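Esterase (Capnocytophaga ochracea, PDB 4W9R) is of unknown function but is probably an esterase of the alpha/beta hydrolase superfamily. Local coordinates at residues P168-Y173 with D230-I235; G254-L259 with A301-S306; N261-I266 with V272-I277. All coordinates share one frame; numbering follows the deposited sequence.

Contact 1: residues P168-Y173 with D230-I235; sequences PNRLFY and DMCFDI
Cys232 sits over one face of the Phe172 ring, its CB almost above the middle. The CH-pi distance from Cys232 CB to the centroid of the Phe172 ring is 3.6 Å, only 7° off the normal. From there the sulfur leans back over the same ring toward its CG side: Cys232 SG is 4.2 Å from the Phe172 centroid, a Cys sulfur-aromatic contact over the face. With SG anti to the backbone N (chi1 -179°), the thiol is carried across the ring instead of past its outer end. That outer end meets the residue before, Phe172 CZ standing 3.9 Å from CB of selenomethionine Met231.

Two positions earlier than Phe172, Arg170 points the same way and reaches the end of the helix with a chain extended as far as NE. Its NH2 makes a weak, bent hydrogen bond of 3.4 Å to Cys232 O, with an N-H...O angle of 137°. The stronger hold on this guanidinium is the salt bridge from NH2 to Glu206 on the neighbouring strand, which probably sets where the group lies; the carbonyl is a secondary partner.

In the fold, this is the familiar alpha/beta hydrolase layering of a helix against the central sheet. Strand 171-180 runs between strands 143-149 and 205-213, and the last turn of helix 217-232 covers its beginning. Met143 and His208, one from each flanking strand, also touch Phe172, while Gln269 of helix 255-270 packs on Arg170.

Contact 2: residues G254-L259 with A301-S306; sequences GIYEYL and AKYVES
Tyr256 drives the edge of its ring toward the face of Tyr303 in an offset edge-to-face pair, which joins the first turns of helix 255-270 to the last turns of helix 294-306 in the all-helical C-terminal part of the chain. The planes stand at 73° and the Tyr256 and Tyr303 centroids are 5.6 Å apart. The incoming edge is the CE1 side: Tyr256 CE1 comes to 3.5 Å from Tyr303 CB, so it arrives at the root of the partner ring and not over its middle. The hydroxyl follows along the same flank, with Tyr256 OH 3.5 Å from Tyr303 CD1. Both tyrosines hold CG anti to the backbone N. For Tyr303 (chi1 179°) this sends the ring straight across to helix 255-270, whereas Tyr256 (chi1 160°) starts off alongside the interface and closes on it with the end of its ring.

One turn further along helix 255-270, Leu259 touches the ring of Tyr303 obliquely through a methyl group, CD2 lying 4.1 Å from Tyr303 CE2. Tyr303 is thus the one residue of 301-306 that meets both side chains. With an alanine in place of Tyr303, the edge of Tyr256 would probably lose the aromatic face it meets, and a gap would be likely to open beside the Leu259 methyl.

Beyond the rings, the helices are also tied by a salt bridge between Glu257 and Lys299, and Ser296 bonds to the backbone N of Tyr256. Leu259 packs against helix 278-290 as well, between the two in sequence. At the end of helix 294-306, Lys302 O accepts from both the N and the OG of Ser306, which approach its carbonyl plane from opposite faces; the OG bond is 2.9 Å long.

Contact 3: residues N261-I266 with V272-I277; sequences NKYNTI and VKKVPI
Val272 meets the helix first, its CG2 methyl 4.2 Å from CG2 of Ile266. The carbonyl O of Val272 faces that same Ile266 methyl.

Lys274 comes back in and carries much of the contact. Its chain is extended from CG onward, CG anti to the backbone N (chi1 180°), and runs obliquely past the Tyr263 ring, with Lys274 CG 3.6 Å from Tyr263 CE2. Further out, Lys274 CD packs against Ile266 CD1 at 4.0 Å. The ammonium goes on to Tyr236, bonding to its backbone O and making a cation-pi contact with its ring. Lys274 O, meanwhile, lies at the edge of the Tyr263 ring, near its plane, 3.2 Å from CD2.

This is the loop linking two successive helices of the C-terminal part: after helix 255-270 the chain doubles back in an irregular, extended run along the helix it has just left, before entering helix 278-290. Tyr263 bridges helix and returning chain, and its first torsion (chi1 -82°, CG beside the backbone N) aims the ring at the loop.

Pro276 continues along the ring, its CA 3.4 Å from Tyr263 OH; its other neighbours include Tyr303 and Val281. Ile277 occupies the N-cap position of helix 278-290, and its backbone N donates to Tyr263 OH over 3.2 Å in a nearly straight bond, N-H...O 163°. The same hydroxyl also bonds Asp280 OD2 in the first turn of that helix, so two polar groups at the helix start hold the tyrosine oxygen, while Ile277 CG1 packs 3.5 Å from it.

In the fold
The three contacts trace a path from the hydrolase sheet out into the helical C-terminal part. The centre of contact 1 is about 6 Å from the centre of the chain, that of contact 3 about 11 Å and that of contact 2 about 22 Å. Contacts 1 and 3 meet where Ile235 O lies 2.9 Å from Lys262 NZ, a probable hydrogen bond, and their centres are about 14 Å apart. Contacts 2 and 3 share helix 255-270 and join through Tyr303, whose OH is 3.6 Å from Tyr263 CB. Contacts 1 and 2 do not touch, nearest atoms being about 8 Å apart. An acetate ion, probably from crystallisation, lies about 4 Å from the Met231 side chain.

Contact 1: residues P168-Y173 with D230-I235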
loop_
_atom_site.group_PDB
_atom_site.type_symbol
_atom_site.label_atom_id
_atom_site.label_comp_id
_atom_site.label_asym_id
_atom_site.label_seq_id
_atom_site.Cartn_x
_atom_site.Cartn_y
_atom_site.Cartn_z
ATOM N N PRO B 168 28.976 5.152 9.240
ATOM C CA PRO B 168 30.088 4.798 8.349
ATOM C C PRO B 168 29.710 4.737 6.866
ATOM O O PRO B 168 30.491 5.207 6.039
ATOM C CB PRO B 168 30.522 3.411 8.856
ATOM C CG PRO B 168 29.436 2.960 9.793
ATOM C CD PRO B 168 28.872 4.212 10.368
ATOM N N ASN B 169 28.549 4.181 6.527
ATOM C CA ASN B 169 28.171 4.089 5.119
ATOM C C ASN B 169 26.914 4.879 4.758
ATOM O O ASN B 169 27.001 5.961 4.177
ATOM C CB ASN B 169 27.975 2.622 4.730
ATOM C CG ASN B 169 27.596 2.448 3.270
ATOM O OD1 ASN B 169 27.928 3.281 2.426
ATOM N ND2 ASN B 169 26.897 1.361 2.965
ATOM N N ARG B 170 25.747 4.350 5.115
ATOM C CA ARG B 170 24.493 5.018 4.782
ATOM C C ARG B 170 23.393 4.726 5.797
ATOM O O ARG B 170 23.285 3.612 6.312
ATOM C CB ARG B 170 24.031 4.608 3.381
ATOM C CG ARG B 170 22.718 5.242 2.934
ATOM C CD ARG B 170 22.419 4.911 1.485
ATOM N NE ARG B 170 21.148 5.468 1.027
ATOM C CZ ARG B 170 20.036 4.759 0.868
ATOM N NH1 ARG B 170 20.032 3.458 1.128
ATOM N NH2 ARG B 170 18.927 5.348 0.444
ATOM N N LEU B 171 22.573 5.735 6.070
ATOM C CA LEU B 171 21.400 5.561 6.913
ATOM C C LEU B 171 20.176 6.185 6.259
ATOM O O LEU B 171 20.134 7.393 6.023
ATOM C CB LEU B 171 21.625 6.175 8.294
ATOM C CG LEU B 171 20.389 6.189 9.197
ATOM C CD1 LEU B 171 19.856 4.777 9.413
ATOM C CD2 LEU B 171 20.698 6.862 10.522
ATOM N N PHE B 172 19.183 5.353 5.964
ATOM C CA PHE B 172 17.915 5.839 5.440
ATOM C C PHE B 172 16.879 5.871 6.556
ATOM O O PHE B 172 16.496 4.828 7.085
ATOM C CB PHE B 172 17.427 4.964 4.285
ATOM C CG PHE B 172 16.126 5.420 3.686
ATOM C CD1 PHE B 172 16.110 6.356 2.664
ATOM C CD2 PHE B 172 14.919 4.913 4.143
ATOM C CE1 PHE B 172 14.915 6.780 2.111
ATOM C CE2 PHE B 172 13.720 5.334 3.593
ATOM C CZ PHE B 172 13.720 6.268 2.576
ATOM N N TYR B 173 16.430 7.070 6.913
ATOM C CA TYR B 173 15.435 7.214 7.966
ATOM C C TYR B 173 14.138 7.807 7.430
ATOM O O TYR B 173 14.146 8.849 6.774
ATOM C CB TYR B 173 15.971 8.081 9.107
ATOM C CG TYR B 173 14.994 8.239 10.249
ATOM C CD1 TYR B 173 14.848 7.242 11.205
ATOM C CD2 TYR B 173 14.211 9.381 10.369
ATOM C CE1 TYR B 173 13.953 7.379 12.247
ATOM C CE2 TYR B 173 13.313 9.526 11.409
ATOM C CZ TYR B 173 13.189 8.523 12.346
ATOM O OH TYR B 173 12.297 8.663 13.384
ATOM N N ASP B 230 10.034 3.058 -1.855
ATOM C CA ASP B 230 10.267 3.712 -3.135
ATOM C C ASP B 230 11.554 4.529 -3.125
ATOM O O ASP B 230 12.370 4.428 -4.040
ATOM C CB ASP B 230 9.087 4.615 -3.496
ATOM C CG ASP B 230 9.273 5.310 -4.830
ATOM O OD1 ASP B 230 9.607 4.622 -5.818
ATOM O OD2 ASP B 230 9.091 6.546 -4.890
HETATM N N MSE B 231 11.731 5.332 -2.081
HETATM C CA MSE B 231 12.861 6.252 -2.004
HETATM C C MSE B 231 14.163 5.570 -1.600
HETATM O O MSE B 231 15.233 5.919 -2.101
HETATM C CB MSE B 231 12.548 7.381 -1.024
HETATM C CG MSE B 231 11.464 8.324 -1.512
HETATM SE SE MSE B 231 11.005 9.665 -0.185
HETATM C CE MSE B 231 10.435 8.464 1.229
ATOM N N CYS B 232 14.071 4.605 -0.694
ATOM C CA CYS B 232 15.252 3.914 -0.189
ATOM C C CYS B 232 15.939 3.103 -1.287
ATOM O O CYS B 232 17.164 3.115 -1.409
ATOM C CB CYS B 232 14.873 3.005 0.981
ATOM S SG CYS B 232 16.259 2.112 1.718
ATOM N N PHE B 233 15.137 2.402 -2.080
ATOM C CA PHE B 233 15.647 1.540 -3.142
ATOM C C PHE B 233 15.710 2.239 -4.501
ATOM O O PHE B 233 16.004 1.604 -5.513
ATOM C CB PHE B 233 14.796 0.277 -3.243
ATOM C CG PHE B 233 14.970 -0.658 -2.082
ATOM C CD1 PHE B 233 14.129 -0.588 -0.984
ATOM C CD2 PHE B 233 15.986 -1.601 -2.083
ATOM C CE1 PHE B 233 14.292 -1.445 0.087
ATOM C CE2 PHE B 233 16.155 -2.459 -1.014
ATOM C CZ PHE B 233 15.305 -2.382 0.072
ATOM N N ASP B 234 15.417 3.536 -4.514
ATOM C CA ASP B 234 15.288 4.315 -5.748
ATOM C C ASP B 234 16.464 4.175 -6.721
ATOM O O ASP B 234 16.274 4.225 -7.938
ATOM C CB ASP B 234 15.093 5.793 -5.404
ATOM C CG ASP B 234 14.823 6.644 -6.628
ATOM O OD1 ASP B 234 13.681 6.609 -7.135
ATOM O OD2 ASP B 234 15.749 7.349 -7.081
ATOM N N ILE B 235 17.669 4.001 -6.190
ATOM C CA ILE B 235 18.863 3.877 -7.024
ATOM C C ILE B 235 18.810 2.629 -7.916
ATOM O O ILE B 235 19.481 2.562 -8.947
ATOM C CB ILE B 235 20.148 3.843 -6.157
ATOM C CG1 ILE B 235 21.399 4.042 -7.018
ATOM C CG2 ILE B 235 20.233 2.551 -5.359
ATOM C CD1 ILE B 235 21.410 5.347 -7.787
#

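Contact 2: residues G254-L259 with A301-S306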
loop_
_atom_site.group_PDB
_atom_site.type_symbol
_atom_site.label_atom_id
_atom_site.label_comp_id
_atom_site.label_asym_id
_atom_site.label_seq_id
_atom_site.Cartn_x
_atom_site.Cartn_y
_atom_site.Cartn_z
ATOM N N GLY B 254 32.774 11.145 -20.092
ATOM C CA GLY B 254 32.502 10.428 -18.857
ATOM C C GLY B 254 31.121 9.800 -18.806
ATOM O O GLY B 254 30.516 9.694 -17.738
ATOM N N ILE B 255 30.624 9.375 -19.962
ATOM C CA ILE B 255 29.285 8.806 -20.059
ATOM C C ILE B 255 29.236 7.384 -19.507
ATOM O O ILE B 255 28.285 7.015 -18.815
ATOM C CB ILE B 255 28.786 8.818 -21.515
ATOM C CG1 ILE B 255 28.629 10.262 -21.993
ATOM C CG2 ILE B 255 27.470 8.068 -21.647
ATOM C CD1 ILE B 255 27.924 10.390 -23.310
ATOM N N TYR B 256 30.259 6.591 -19.805
ATOM C CA TYR B 256 30.359 5.250 -19.241
ATOM C C TYR B 256 30.403 5.308 -17.719
ATOM O O TYR B 256 29.839 4.451 -17.037
ATOM C CB TYR B 256 31.594 4.518 -19.767
ATOM C CG TYR B 256 32.020 3.364 -18.886
ATOM C CD1 TYR B 256 31.337 2.156 -18.915
ATOM C CD2 TYR B 256 33.099 3.485 -18.019
ATOM C CE1 TYR B 256 31.716 1.101 -18.108
ATOM C CE2 TYR B 256 33.487 2.436 -17.208
ATOM C CZ TYR B 256 32.792 1.245 -17.257
ATOM O OH TYR B 256 33.173 0.195 -16.452
ATOM N N GLU B 257 31.080 6.327 -17.196
ATOM C CA GLU B 257 31.221 6.503 -15.756
ATOM C C GLU B 257 29.870 6.688 -15.072
ATOM O O GLU B 257 29.692 6.283 -13.925
ATOM C CB GLU B 257 32.131 7.696 -15.448
ATOM C CG GLU B 257 33.622 7.382 -15.496
ATOM C CD GLU B 257 34.116 7.037 -16.890
ATOM O OE1 GLU B 257 33.466 7.446 -17.876
ATOM O OE2 GLU B 257 35.157 6.355 -16.999
ATOM N N TYR B 258 28.921 7.295 -15.778
ATOM C CA TYR B 258 27.578 7.480 -15.239
ATOM C C TYR B 258 26.915 6.129 -14.982
ATOM O O TYR B 258 26.347 5.899 -13.914
ATOM C CB TYR B 258 26.717 8.316 -16.189
ATOM C CG TYR B 258 25.361 8.680 -15.623
ATOM C CD1 TYR B 258 25.197 9.815 -14.840
ATOM C CD2 TYR B 258 24.246 7.888 -15.869
ATOM C CE1 TYR B 258 23.963 10.154 -14.318
ATOM C CE2 TYR B 258 23.006 8.217 -15.350
ATOM C CZ TYR B 258 22.870 9.352 -14.576
ATOM O OH TYR B 258 21.641 9.688 -14.057
ATOM N N LEU B 259 26.999 5.239 -15.966
ATOM C CA LEU B 259 26.428 3.904 -15.843
ATOM C C LEU B 259 27.119 3.109 -14.742
ATOM O O LEU B 259 26.463 2.432 -13.949
ATOM C CB LEU B 259 26.527 3.152 -17.173
ATOM C CG LEU B 259 26.044 1.699 -17.172
ATOM C CD1 LEU B 259 24.548 1.627 -16.910
ATOM C CD2 LEU B 259 26.397 1.003 -18.478
ATOM N N ALA B 301 32.265 -1.715 -23.617
ATOM C CA ALA B 301 32.388 -3.031 -24.229
ATOM C C ALA B 301 32.939 -4.052 -23.241
ATOM O O ALA B 301 32.448 -5.178 -23.161
ATOM C CB ALA B 301 33.276 -2.959 -25.463
ATOM N N LYS B 302 33.959 -3.654 -22.489
ATOM C CA LYS B 302 34.591 -4.556 -21.536
ATOM C C LYS B 302 33.716 -4.731 -20.302
ATOM O O LYS B 302 33.757 -5.769 -19.641
ATOM C CB LYS B 302 35.979 -4.043 -21.142
ATOM C CG LYS B 302 36.874 -5.110 -20.525
ATOM C CD LYS B 302 38.329 -4.662 -20.479
ATOM C CE LYS B 302 39.237 -5.781 -19.981
ATOM N NZ LYS B 302 40.674 -5.389 -19.988
ATOM N N TYR B 303 32.917 -3.712 -20.004
ATOM C CA TYR B 303 32.032 -3.745 -18.846
ATOM C C TYR B 303 30.906 -4.755 -19.027
ATOM O O TYR B 303 30.623 -5.546 -18.127
ATOM C CB TYR B 303 31.451 -2.357 -18.581
ATOM C CG TYR B 303 30.491 -2.302 -17.413
ATOM C CD1 TYR B 303 30.947 -2.436 -16.108
ATOM C CD2 TYR B 303 29.132 -2.102 -17.614
ATOM C CE1 TYR B 303 30.076 -2.382 -15.037
ATOM C CE2 TYR B 303 28.252 -2.045 -16.548
ATOM C CZ TYR B 303 28.730 -2.185 -15.262
ATOM O OH TYR B 303 27.859 -2.130 -14.197
ATOM N N VAL B 304 30.264 -4.727 -20.189
ATOM C CA VAL B 304 29.168 -5.650 -20.458
ATOM C C VAL B 304 29.704 -7.056 -20.701
ATOM O O VAL B 304 29.012 -8.043 -20.453
ATOM C CB VAL B 304 28.317 -5.196 -21.660
ATOM C CG1 VAL B 304 27.640 -3.867 -21.356
ATOM C CG2 VAL B 304 29.164 -5.093 -22.919
ATOM N N GLU B 305 30.942 -7.143 -21.177
ATOM C CA GLU B 305 31.595 -8.433 -21.350
ATOM C C GLU B 305 31.808 -9.086 -19.991
ATOM O O GLU B 305 31.678 -10.301 -19.841
ATOM C CB GLU B 305 32.931 -8.277 -22.079
ATOM C CG GLU B 305 33.623 -9.597 -22.383
ATOM C CD GLU B 305 35.037 -9.414 -22.903
ATOM O OE1 GLU B 305 35.712 -8.451 -22.476
ATOM O OE2 GLU B 305 35.472 -10.233 -23.738
ATOM N N SER B 306 32.125 -8.260 -18.998
ATOM C CA SER B 306 32.374 -8.744 -17.649
ATOM C C SER B 306 31.092 -9.210 -16.968
ATOM O O SER B 306 31.087 -10.249 -16.307
ATOM C CB SER B 306 33.053 -7.663 -16.807
ATOM O OG SER B 306 34.363 -7.404 -17.277
#

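Contact 3: residues N261-I266 with V272-I277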
loop_
_atom_site.group_PDB
_atom_site.type_symbol
_atom_site.label_atom_id
_atom_site.label_comp_id
_atom_site.label_asym_id
_atom_site.label_seq_id
_atom_site.Cartn_x
_atom_site.Cartn_y
_atom_site.Cartn_z
ATOM N N ASN B 261 28.962 4.279 -12.143
ATOM C CA ASN B 261 28.706 4.893 -10.847
ATOM C C ASN B 261 27.346 4.490 -10.293
ATOM O O ASN B 261 27.205 4.240 -9.096
ATOM C CB ASN B 261 28.798 6.417 -10.946
ATOM C CG ASN B 261 28.433 7.109 -9.650
ATOM O OD1 ASN B 261 29.255 7.224 -8.741
ATOM N ND2 ASN B 261 27.193 7.580 -9.559
ATOM N N LYS B 262 26.353 4.418 -11.175
ATOM C CA LYS B 262 25.005 4.031 -10.778
ATOM C C LYS B 262 24.982 2.628 -10.184
ATOM O O LYS B 262 24.435 2.412 -9.106
ATOM C CB LYS B 262 24.047 4.106 -11.967
ATOM C CG LYS B 262 22.639 3.618 -11.655
ATOM C CD LYS B 262 21.730 3.728 -12.867
ATOM C CE LYS B 262 20.357 3.130 -12.591
ATOM N NZ LYS B 262 19.617 3.871 -11.532
ATOM N N TYR B 263 25.590 1.679 -10.887
ATOM C CA TYR B 263 25.588 0.294 -10.438
ATOM C C TYR B 263 26.552 0.072 -9.276
ATOM O O TYR B 263 26.382 -0.862 -8.492
ATOM C CB TYR B 263 25.911 -0.639 -11.605
ATOM C CG TYR B 263 24.700 -0.921 -12.464
ATOM C CD1 TYR B 263 24.235 0.022 -13.372
ATOM C CD2 TYR B 263 24.005 -2.118 -12.348
ATOM C CE1 TYR B 263 23.118 -0.226 -14.150
ATOM C CE2 TYR B 263 22.889 -2.375 -13.120
ATOM C CZ TYR B 263 22.451 -1.426 -14.021
ATOM O OH TYR B 263 21.340 -1.677 -14.794
ATOM N N ASN B 264 27.555 0.936 -9.159
ATOM C CA ASN B 264 28.423 0.923 -7.988
ATOM C C ASN B 264 27.672 1.431 -6.764
ATOM O O ASN B 264 27.802 0.882 -5.670
ATOM C CB ASN B 264 29.679 1.766 -8.224
ATOM C CG ASN B 264 30.677 1.082 -9.135
ATOM O OD1 ASN B 264 30.681 -0.142 -9.263
ATOM N ND2 ASN B 264 31.535 1.873 -9.769
ATOM N N THR B 265 26.885 2.484 -6.962
ATOM C CA THR B 265 26.073 3.056 -5.896
ATOM C C THR B 265 25.020 2.053 -5.431
ATOM O O THR B 265 24.712 1.967 -4.240
ATOM C CB THR B 265 25.383 4.357 -6.351
ATOM O OG1 THR B 265 26.377 5.307 -6.756
ATOM C CG2 THR B 265 24.552 4.950 -5.224
ATOM N N ILE B 266 24.477 1.292 -6.378
ATOM C CA ILE B 266 23.530 0.233 -6.057
ATOM C C ILE B 266 24.166 -0.779 -5.108
ATOM O O ILE B 266 23.559 -1.175 -4.114
ATOM C CB ILE B 266 23.032 -0.492 -7.327
ATOM C CG1 ILE B 266 22.161 0.441 -8.169
ATOM C CG2 ILE B 266 22.240 -1.738 -6.963
ATOM C CD1 ILE B 266 21.664 -0.187 -9.453
ATOM N N VAL B 272 23.804 -5.273 -3.051
ATOM C CA VAL B 272 23.641 -6.299 -4.078
ATOM C C VAL B 272 24.321 -5.908 -5.388
ATOM O O VAL B 272 24.462 -4.725 -5.702
ATOM C CB VAL B 272 22.150 -6.588 -4.362
ATOM C CG1 VAL B 272 21.471 -7.149 -3.124
ATOM C CG2 VAL B 272 21.441 -5.330 -4.844
ATOM N N LYS B 273 24.733 -6.911 -6.155
ATOM C CA LYS B 273 25.346 -6.669 -7.454
ATOM C C LYS B 273 24.312 -6.903 -8.547
ATOM O O LYS B 273 23.907 -8.038 -8.798
ATOM C CB LYS B 273 26.557 -7.580 -7.668
ATOM C CG LYS B 273 27.624 -7.477 -6.590
ATOM C CD LYS B 273 28.677 -8.565 -6.756
ATOM C CE LYS B 273 29.735 -8.493 -5.664
ATOM N NZ LYS B 273 30.517 -7.227 -5.722
ATOM N N LYS B 274 23.893 -5.825 -9.200
ATOM C CA LYS B 274 22.853 -5.919 -10.214
ATOM C C LYS B 274 23.445 -6.083 -11.605
ATOM O O LYS B 274 24.240 -5.258 -12.052
ATOM C CB LYS B 274 21.951 -4.683 -10.177
ATOM C CG LYS B 274 20.840 -4.707 -11.219
ATOM C CD LYS B 274 19.991 -3.448 -11.175
ATOM C CE LYS B 274 18.816 -3.551 -12.135
ATOM N NZ LYS B 274 17.924 -2.361 -12.067
ATOM N N VAL B 275 23.058 -7.161 -12.280
ATOM C CA VAL B 275 23.411 -7.347 -13.679
ATOM C C VAL B 275 22.782 -6.224 -14.488
ATOM O O VAL B 275 21.574 -5.998 -14.392
ATOM C CB VAL B 275 22.934 -8.707 -14.219
ATOM C CG1 VAL B 275 23.259 -8.833 -15.701
ATOM C CG2 VAL B 275 23.563 -9.842 -13.430
ATOM N N PRO B 276 23.600 -5.503 -15.268
ATOM C CA PRO B 276 23.097 -4.364 -16.043
ATOM C C PRO B 276 21.988 -4.771 -17.004
ATOM O O PRO B 276 22.140 -5.727 -17.766
ATOM C CB PRO B 276 24.334 -3.885 -16.806
ATOM C CG PRO B 276 25.486 -4.348 -15.983
ATOM C CD PRO B 276 25.058 -5.662 -15.403
ATOM N N ILE B 277 20.879 -4.043 -16.956
ATOM C CA ILE B 277 19.738 -4.321 -17.815
ATOM C C ILE B 277 19.930 -3.685 -19.188
ATOM O O ILE B 277 20.557 -2.631 -19.310
ATOM C CB ILE B 277 18.428 -3.826 -17.185
ATOM C CG1 ILE B 277 18.527 -2.339 -16.845
ATOM C CG2 ILE B 277 18.111 -4.631 -15.934
ATOM C CD1 ILE B 277 17.268 -1.771 -16.226
#